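Local coordinates for protein thiol-disulfide isomerase and thioredoxins (PDB 3LOR) that probably acts as a thiol-disulfide oxidoreductase or isomerase of the thioredoxin superfamily, close to the TlpA-like proteins, and can bind calcium, at residues Ala7-Gln15 with Pro110-Leu118; Lys31-Met40 with Gln64-Glu75. All coordinates share one frame; numbering follows the deposited sequence.

Contact 1 of 2, residues Ala7-Gln15 with Pro110-Leu118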
# COMPACT_ATOMS: atom_id res chain seq x y z
N ALA A 7 10.81 33.84 13.78
CA ALA A 7 11.05 32.43 13.94
C ALA A 7 12.30 32.15 14.75
O ALA A 7 13.31 32.74 14.56
CB ALA A 7 11.13 31.79 12.63
N PRO A 8 12.18 31.24 15.68
CA PRO A 8 13.29 30.79 16.50
C PRO A 8 14.22 29.89 15.75
O PRO A 8 13.77 29.19 14.89
CB PRO A 8 12.60 29.96 17.54
CG PRO A 8 11.51 29.38 16.82
CD PRO A 8 11.01 30.40 15.89
N LEU A 9 15.49 29.91 16.09
CA LEU A 9 16.48 29.01 15.55
C LEU A 9 16.33 27.62 16.08
O LEU A 9 15.93 27.44 17.18
CB LEU A 9 17.87 29.50 15.86
CG LEU A 9 18.31 30.85 15.33
CD1 LEU A 9 19.44 31.34 16.11
CD2 LEU A 9 18.71 30.75 13.94
N LEU A 10 16.70 26.64 15.30
CA LEU A 10 16.70 25.31 15.79
C LEU A 10 17.86 25.11 16.76
O LEU A 10 18.98 25.35 16.43
CB LEU A 10 16.81 24.38 14.62
CG LEU A 10 16.97 22.91 14.88
CD1 LEU A 10 15.74 22.37 15.41
CD2 LEU A 10 17.34 22.22 13.66
N GLU A 11 17.53 24.68 17.97
CA GLU A 11 18.49 24.34 18.99
C GLU A 11 18.14 23.04 19.69
O GLU A 11 17.36 23.01 20.61
CB GLU A 11 18.61 25.44 20.02
CG GLU A 11 18.61 26.83 19.52
CD GLU A 11 19.98 27.30 19.16
OE1 GLU A 11 20.17 28.48 18.94
OE2 GLU A 11 20.85 26.47 19.09
N LEU A 12 18.74 21.96 19.25
CA LEU A 12 18.53 20.71 19.89
C LEU A 12 19.22 20.71 21.23
O LEU A 12 20.31 21.17 21.32
CB LEU A 12 19.10 19.62 19.02
CG LEU A 12 18.46 19.46 17.66
CD1 LEU A 12 18.97 18.32 16.93
CD2 LEU A 12 17.01 19.37 17.80
N ASP A 13 18.58 20.21 22.28
CA ASP A 13 19.28 19.97 23.52
C ASP A 13 19.53 18.49 23.58
O ASP A 13 18.63 17.73 23.71
CB ASP A 13 18.48 20.39 24.75
CG ASP A 13 18.07 21.85 24.77
OD1 ASP A 13 18.81 22.74 24.39
OD2 ASP A 13 16.97 22.10 25.19
N VAL A 14 20.78 18.08 23.47
CA VAL A 14 21.11 16.68 23.32
C VAL A 14 21.91 16.06 24.45
O VAL A 14 22.97 16.52 24.76
CB VAL A 14 21.93 16.54 22.07
CG1 VAL A 14 22.41 15.18 21.86
CG2 VAL A 14 21.21 17.07 20.93
N GLN A 15 21.42 15.01 25.07
CA GLN A 15 22.24 14.25 25.99
C GLN A 15 23.40 13.53 25.34
O GLN A 15 24.50 13.61 25.81
CB GLN A 15 21.40 13.30 26.82
CG GLN A 15 22.14 12.21 27.54
CD GLN A 15 21.24 11.33 28.36
OE1 GLN A 15 20.56 10.50 27.85
NE2 GLN A 15 21.25 11.53 29.64
N PRO A 110 11.29 15.35 28.15
CA PRO A 110 12.63 15.84 27.85
C PRO A 110 12.67 17.24 27.25
O PRO A 110 11.70 17.81 26.86
CB PRO A 110 13.17 14.80 26.89
CG PRO A 110 12.06 14.19 26.33
CD PRO A 110 10.92 14.27 27.24
N SER A 111 13.86 17.78 27.27
CA SER A 111 14.13 19.16 27.09
C SER A 111 13.78 19.80 25.77
O SER A 111 13.10 20.76 25.76
CB SER A 111 15.60 19.38 27.33
OG SER A 111 15.83 20.71 27.62
N THR A 112 14.20 19.21 24.67
CA THR A 112 13.86 19.69 23.36
C THR A 112 12.37 19.60 23.15
O THR A 112 11.76 20.50 22.65
CB THR A 112 14.64 18.97 22.25
OG1 THR A 112 16.02 19.01 22.53
CG2 THR A 112 14.42 19.61 20.94
N MSE A 113 11.78 18.52 23.58
CA MSE A 113 10.36 18.32 23.46
C MSE A 113 9.54 19.36 24.21
O MSE A 113 8.57 19.84 23.71
CB MSE A 113 10.01 16.90 23.89
CG MSE A 113 8.52 16.55 23.98
SE MSE A 113 8.11 14.69 24.05
CE MSE A 113 6.44 14.84 24.58
N LYS A 114 9.95 19.68 25.42
CA LYS A 114 9.37 20.74 26.22
C LYS A 114 9.52 22.10 25.59
O LYS A 114 8.61 22.85 25.47
CB LYS A 114 10.08 20.80 27.55
CG LYS A 114 9.23 21.04 28.75
CD LYS A 114 8.21 22.10 28.58
CE LYS A 114 7.82 22.69 29.89
NZ LYS A 114 6.39 22.70 30.02
N LYS A 115 10.72 22.38 25.15
CA LYS A 115 11.08 23.65 24.61
C LYS A 115 10.22 23.99 23.40
O LYS A 115 9.78 25.09 23.27
CB LYS A 115 12.54 23.56 24.21
CG LYS A 115 13.18 24.79 23.77
CD LYS A 115 14.41 24.49 22.90
CE LYS A 115 15.64 24.47 23.68
NZ LYS A 115 16.84 24.64 22.89
N TYR A 116 9.96 23.04 22.53
CA TYR A 116 9.20 23.33 21.36
C TYR A 116 7.76 22.93 21.52
O TYR A 116 6.98 22.99 20.60
CB TYR A 116 9.83 22.71 20.13
CG TYR A 116 11.19 23.27 19.85
CD1 TYR A 116 11.41 24.61 19.79
CD2 TYR A 116 12.26 22.44 19.68
CE1 TYR A 116 12.63 25.09 19.55
CE2 TYR A 116 13.45 22.91 19.45
CZ TYR A 116 13.65 24.22 19.39
OH TYR A 116 14.87 24.67 19.15
N ARG A 117 7.45 22.49 22.71
CA ARG A 117 6.13 22.06 23.05
C ARG A 117 5.48 21.07 22.10
O ARG A 117 4.38 21.24 21.69
CB ARG A 117 5.22 23.20 23.51
CG ARG A 117 4.70 24.11 22.49
CD ARG A 117 4.14 25.39 23.11
NE ARG A 117 5.19 26.23 23.66
CZ ARG A 117 5.01 27.17 24.58
NH1 ARG A 117 6.03 27.86 25.01
NH2 ARG A 117 3.81 27.41 25.08
N LEU A 118 6.20 20.01 21.79
CA LEU A 118 5.67 18.95 20.99
C LEU A 118 4.54 18.24 21.67
O LEU A 118 4.55 18.02 22.83
CB LEU A 118 6.75 17.98 20.56
CG LEU A 118 8.04 18.58 20.07
CD1 LEU A 118 9.03 17.54 19.80
CD2 LEU A 118 7.85 19.45 18.87
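Asp13 and Thr112 mark the closest backbone approach, their CA atoms 5.4 Å apart, where the extended chain of 7-15 passes the short helix 111-115; toward Leu10 and Tyr116 the two backbones diverge. The hydroxyl of Tyr116 accepts the N-H of Glu11, with Glu11 N to Tyr116 OH at 2.9 Å and an angle of 161° at the hydrogen. One turn earlier, Thr112 OG1 accepts Asp13 N at 2.8 Å. Its chi1 of -52° sets OG1 beside its own backbone N and sends CG2 anti to that N, where the methyl meets Leu12 CD2.

Lys115 bonds to both a backbone carbonyl and a carboxylate. Extended chi1 and chi2 lay its CD over one face of the Tyr116 ring, offset toward the rim; the bend at chi3 (-94°) then turns the end of the chain toward 7-15. Lys115 NZ reaches Glu11 O at 2.9 Å and forms a salt bridge with Asp13 OD1 at 3.1 Å. The ammonium meets that oxygen from above the carboxylate plane. The other oxygen, Asp13 OD2, takes the hydroxyl of Ser111 on its anti side but well out of that plane, Ser111 OG to Asp13 OD2 3.0 Å. The carboxylate is thus gripped at both oxygens, which probably favours its charged form.

Glu11, Leu12 and Asp13 contribute to a calcium site seen in a structure of this protein; no calcium is bound to this chain here. Asp101, at the end of strand 98-101, accepts the N-H groups of Thr112 and Met113. Segment 7-15 runs into edge strand 14-17, and the backbones of Asp13 and Gln15 bond to Met102 and Val100 at strand 98-101. Leu10 and Tyr116 both pack on Ile133 of strand 133-138.

Contact 2 of 2, residues Lys31-Met40 with Gln64-Glu75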
# COMPACT_ATOMS: atom_id res chain seq x y z
N LYS A 31 21.78 24.08 4.70
CA LYS A 31 21.00 22.89 4.43
C LYS A 31 19.65 23.00 5.07
O LYS A 31 19.50 23.58 6.11
CB LYS A 31 21.66 21.67 5.03
CG LYS A 31 22.40 20.83 4.11
CD LYS A 31 23.77 21.29 3.95
CE LYS A 31 24.54 21.03 5.15
NZ LYS A 31 25.95 21.32 4.90
N VAL A 32 18.67 22.41 4.43
CA VAL A 32 17.40 22.16 5.05
C VAL A 32 17.54 21.05 6.08
O VAL A 32 18.17 20.09 5.83
CB VAL A 32 16.33 21.84 4.02
CG1 VAL A 32 15.07 21.49 4.66
CG2 VAL A 32 16.13 22.97 3.12
N VAL A 33 16.94 21.21 7.24
CA VAL A 33 17.07 20.22 8.28
C VAL A 33 15.76 19.56 8.58
O VAL A 33 14.78 20.20 8.79
CB VAL A 33 17.67 20.78 9.56
CG1 VAL A 33 17.89 19.73 10.53
CG2 VAL A 33 18.90 21.48 9.32
N VAL A 34 15.77 18.25 8.58
CA VAL A 34 14.61 17.51 8.95
C VAL A 34 14.87 16.81 10.24
O VAL A 34 15.73 15.99 10.30
CB VAL A 34 14.25 16.47 7.87
CG1 VAL A 34 13.08 15.67 8.24
CG2 VAL A 34 14.05 17.11 6.59
N VAL A 35 14.12 17.10 11.27
CA VAL A 35 14.30 16.40 12.50
C VAL A 35 13.11 15.52 12.78
O VAL A 35 12.03 16.00 12.90
CB VAL A 35 14.53 17.36 13.69
CG1 VAL A 35 14.84 16.64 14.89
CG2 VAL A 35 15.57 18.35 13.40
N GLU A 36 13.36 14.24 12.89
CA GLU A 36 12.34 13.28 13.19
C GLU A 36 12.35 12.95 14.66
O GLU A 36 13.22 12.31 15.13
CB GLU A 36 12.54 12.03 12.33
CG GLU A 36 11.49 10.98 12.44
CD GLU A 36 10.18 11.32 11.74
OE1 GLU A 36 9.14 11.04 12.28
OE2 GLU A 36 10.19 11.84 10.63
N VAL A 37 11.34 13.39 15.37
CA VAL A 37 11.22 13.18 16.78
C VAL A 37 10.41 11.93 17.07
O VAL A 37 9.30 11.82 16.69
CB VAL A 37 10.55 14.40 17.44
CG1 VAL A 37 10.57 14.30 18.89
CG2 VAL A 37 11.19 15.62 17.05
N PHE A 38 11.02 10.95 17.70
CA PHE A 38 10.42 9.66 17.80
C PHE A 38 10.60 8.94 19.12
O PHE A 38 11.45 9.27 19.88
CB PHE A 38 10.88 8.76 16.67
CG PHE A 38 12.27 8.28 16.83
CD1 PHE A 38 12.51 6.99 17.17
CD2 PHE A 38 13.33 9.12 16.64
CE1 PHE A 38 13.76 6.57 17.31
CE2 PHE A 38 14.57 8.69 16.78
CZ PHE A 38 14.80 7.43 17.12
N GLN A 39 9.78 7.94 19.34
CA GLN A 39 9.99 6.96 20.37
C GLN A 39 10.15 5.63 19.68
O GLN A 39 9.46 5.35 18.74
CB GLN A 39 8.85 6.93 21.39
CG GLN A 39 9.02 7.86 22.54
CD GLN A 39 7.93 7.80 23.58
OE1 GLN A 39 8.13 8.24 24.67
NE2 GLN A 39 6.80 7.26 23.24
N MSE A 40 11.06 4.80 20.14
CA MSE A 40 11.32 3.52 19.51
C MSE A 40 10.15 2.56 19.56
O MSE A 40 10.08 1.67 18.79
CB MSE A 40 12.60 2.88 20.01
CG MSE A 40 12.72 2.68 21.49
SE MSE A 40 14.30 1.88 22.09
CE MSE A 40 14.13 0.30 21.18
N GLN A 64 22.15 18.86 0.51
CA GLN A 64 20.91 19.59 0.44
C GLN A 64 20.03 19.46 1.68
O GLN A 64 19.58 20.42 2.22
CB GLN A 64 20.12 19.09 -0.73
CG GLN A 64 20.81 19.25 -2.01
CD GLN A 64 20.67 20.64 -2.55
OE1 GLN A 64 19.83 20.91 -3.39
NE2 GLN A 64 21.49 21.52 -2.08
N VAL A 65 19.78 18.24 2.08
CA VAL A 65 18.98 17.96 3.25
C VAL A 65 19.70 17.09 4.29
O VAL A 65 20.20 16.07 3.99
CB VAL A 65 17.65 17.31 2.86
CG1 VAL A 65 16.93 16.84 4.07
CG2 VAL A 65 16.81 18.21 1.98
N GLN A 66 19.71 17.52 5.54
CA GLN A 66 20.15 16.68 6.62
C GLN A 66 19.00 16.12 7.45
O GLN A 66 18.20 16.83 7.92
CB GLN A 66 21.10 17.44 7.52
CG GLN A 66 21.71 16.64 8.61
CD GLN A 66 22.65 15.57 8.12
OE1 GLN A 66 23.67 15.86 7.57
NE2 GLN A 66 22.31 14.35 8.35
N VAL A 67 18.96 14.82 7.59
CA VAL A 67 18.01 14.16 8.46
C VAL A 67 18.66 13.86 9.78
O VAL A 67 19.75 13.37 9.83
CB VAL A 67 17.44 12.86 7.87
CG1 VAL A 67 16.40 12.31 8.70
CG2 VAL A 67 16.95 13.04 6.51
N ILE A 68 17.98 14.21 10.83
CA ILE A 68 18.36 13.92 12.18
C ILE A 68 17.26 13.25 12.95
O ILE A 68 16.12 13.64 12.91
CB ILE A 68 18.76 15.16 12.94
CG1 ILE A 68 19.91 15.86 12.26
CG2 ILE A 68 19.02 14.84 14.34
CD1 ILE A 68 19.90 17.23 12.45
N GLY A 69 17.64 12.22 13.65
CA GLY A 69 16.75 11.50 14.51
C GLY A 69 16.85 12.00 15.93
O GLY A 69 17.90 12.18 16.42
N LEU A 70 15.74 12.28 16.56
CA LEU A 70 15.78 12.65 17.95
C LEU A 70 14.89 11.77 18.75
O LEU A 70 13.72 11.76 18.56
CB LEU A 70 15.45 14.12 18.14
CG LEU A 70 15.48 14.68 19.53
CD1 LEU A 70 16.86 15.01 19.98
CD2 LEU A 70 14.59 15.83 19.64
N HIS A 71 15.48 11.02 19.64
CA HIS A 71 14.74 10.11 20.45
C HIS A 71 14.32 10.88 21.69
O HIS A 71 15.13 11.17 22.51
CB HIS A 71 15.63 8.96 20.83
CG HIS A 71 14.90 7.77 21.33
ND1 HIS A 71 15.38 6.98 22.33
CD2 HIS A 71 13.72 7.23 20.96
CE1 HIS A 71 14.53 6.00 22.56
NE2 HIS A 71 13.52 6.14 21.74
N SER A 72 13.06 11.26 21.77
CA SER A 72 12.50 11.91 22.92
C SER A 72 11.55 11.01 23.64
O SER A 72 10.42 10.91 23.28
CB SER A 72 11.72 13.14 22.52
OG SER A 72 12.48 14.05 21.87
N VAL A 73 12.03 10.38 24.68
CA VAL A 73 11.25 9.43 25.42
C VAL A 73 10.58 10.15 26.55
O VAL A 73 11.23 10.75 27.33
CB VAL A 73 12.17 8.40 26.03
CG1 VAL A 73 11.46 7.45 26.88
CG2 VAL A 73 13.01 7.74 25.01
N PHE A 74 9.27 10.10 26.58
CA PHE A 74 8.50 10.71 27.62
C PHE A 74 7.66 9.76 28.45
O PHE A 74 6.97 10.16 29.35
CB PHE A 74 7.69 11.85 27.07
CG PHE A 74 6.69 11.43 26.11
CD1 PHE A 74 5.45 11.10 26.51
CD2 PHE A 74 6.99 11.36 24.81
CE1 PHE A 74 4.53 10.72 25.62
CE2 PHE A 74 6.07 10.97 23.91
CZ PHE A 74 4.85 10.64 24.32
N GLU A 75 7.71 8.49 28.13
CA GLU A 75 7.04 7.49 28.91
C GLU A 75 7.91 6.25 28.91
O GLU A 75 8.64 6.04 27.99
CB GLU A 75 5.63 7.25 28.38
CG GLU A 75 5.59 6.76 26.97
CD GLU A 75 4.21 6.73 26.34
OE1 GLU A 75 3.20 6.96 27.01
OE2 GLU A 75 4.15 6.45 25.16
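Val32 pairs with Val65 and Phe38 with His71 at the two ends of a seven-bridge parallel ladder. The axes of strands 32-38 and 65-71 come within 4.7 Å and are inclined at 22°. This buried ladder is the tightly packed part; its straightest bond is Val34 N to Gln66 O, 2.9 Å at 177°. Valine branches mesh on both faces: Val33 CG1 meets Ile68 CD1 at 3.7 Å on one, Val34 CG2 meets Val65 CG1 on the other.

At the C-terminal end, chi1 of 74° puts Phe38 CG between its backbone N and carbonyl carbon and turns the ring toward the neighbouring strand, where His71 CD2 lies over one face and Gly69 C at the edge. His71 NE2 accepts Met40 N, which lies nearly in the plane of the imidazole, at 3.2 Å.

Beyond the strands Gln39 OE1 accepts Phe74 N in the carbonyl plane at 2.9 Å. The same OE1 lies over one face of the Phe74 ring, offset toward its rim, with amide and ring nearly parallel. This is the looser side: Phe74 and Glu75 are partly exposed, and Gln39 NE2 bonds only weakly to Glu75 OE2 (3.4 Å). The second subunit comes close: its Leu41 packs on Met40, and OE1 of its Glu91 lies near Glu75 OE2, like charges.

Helix 43-59 connects the strands in a beta-alpha-beta crossover and covers the face of Glu36, Phe38 and Val67. Phe38 touches Cys45 of a CxxC sequence at the helix start, consistent with a thioredoxin-type redox site. Helix 82-91 packs on Phe38 and His71; strands 123-127 and 98-101 flank the pair.

In the fold
The centres of contacts 1 and 2 lie about 11 Å apart, and both reach the same mixed sheet. Along the chain contact 2 is nested within the loop closed by contact 1: 7-15 comes first, then 31-40 and 64-75, and finally 110-118. Contact 2 holds the two central parallel strands near the middle of the molecule. Contact 1 lies farther out, where the N-terminal arm meets helix 111-115. They touch directly: Met113 CE packs on Phe74 CD2 at 3.5 Å, and Leu118 CD1 on Val37 CG1. Segment 110-118 thus touches both the N-terminal arm and the C-terminal strand ends of a thioredoxin-like core, while Leu10 of the arm also packs on Val33.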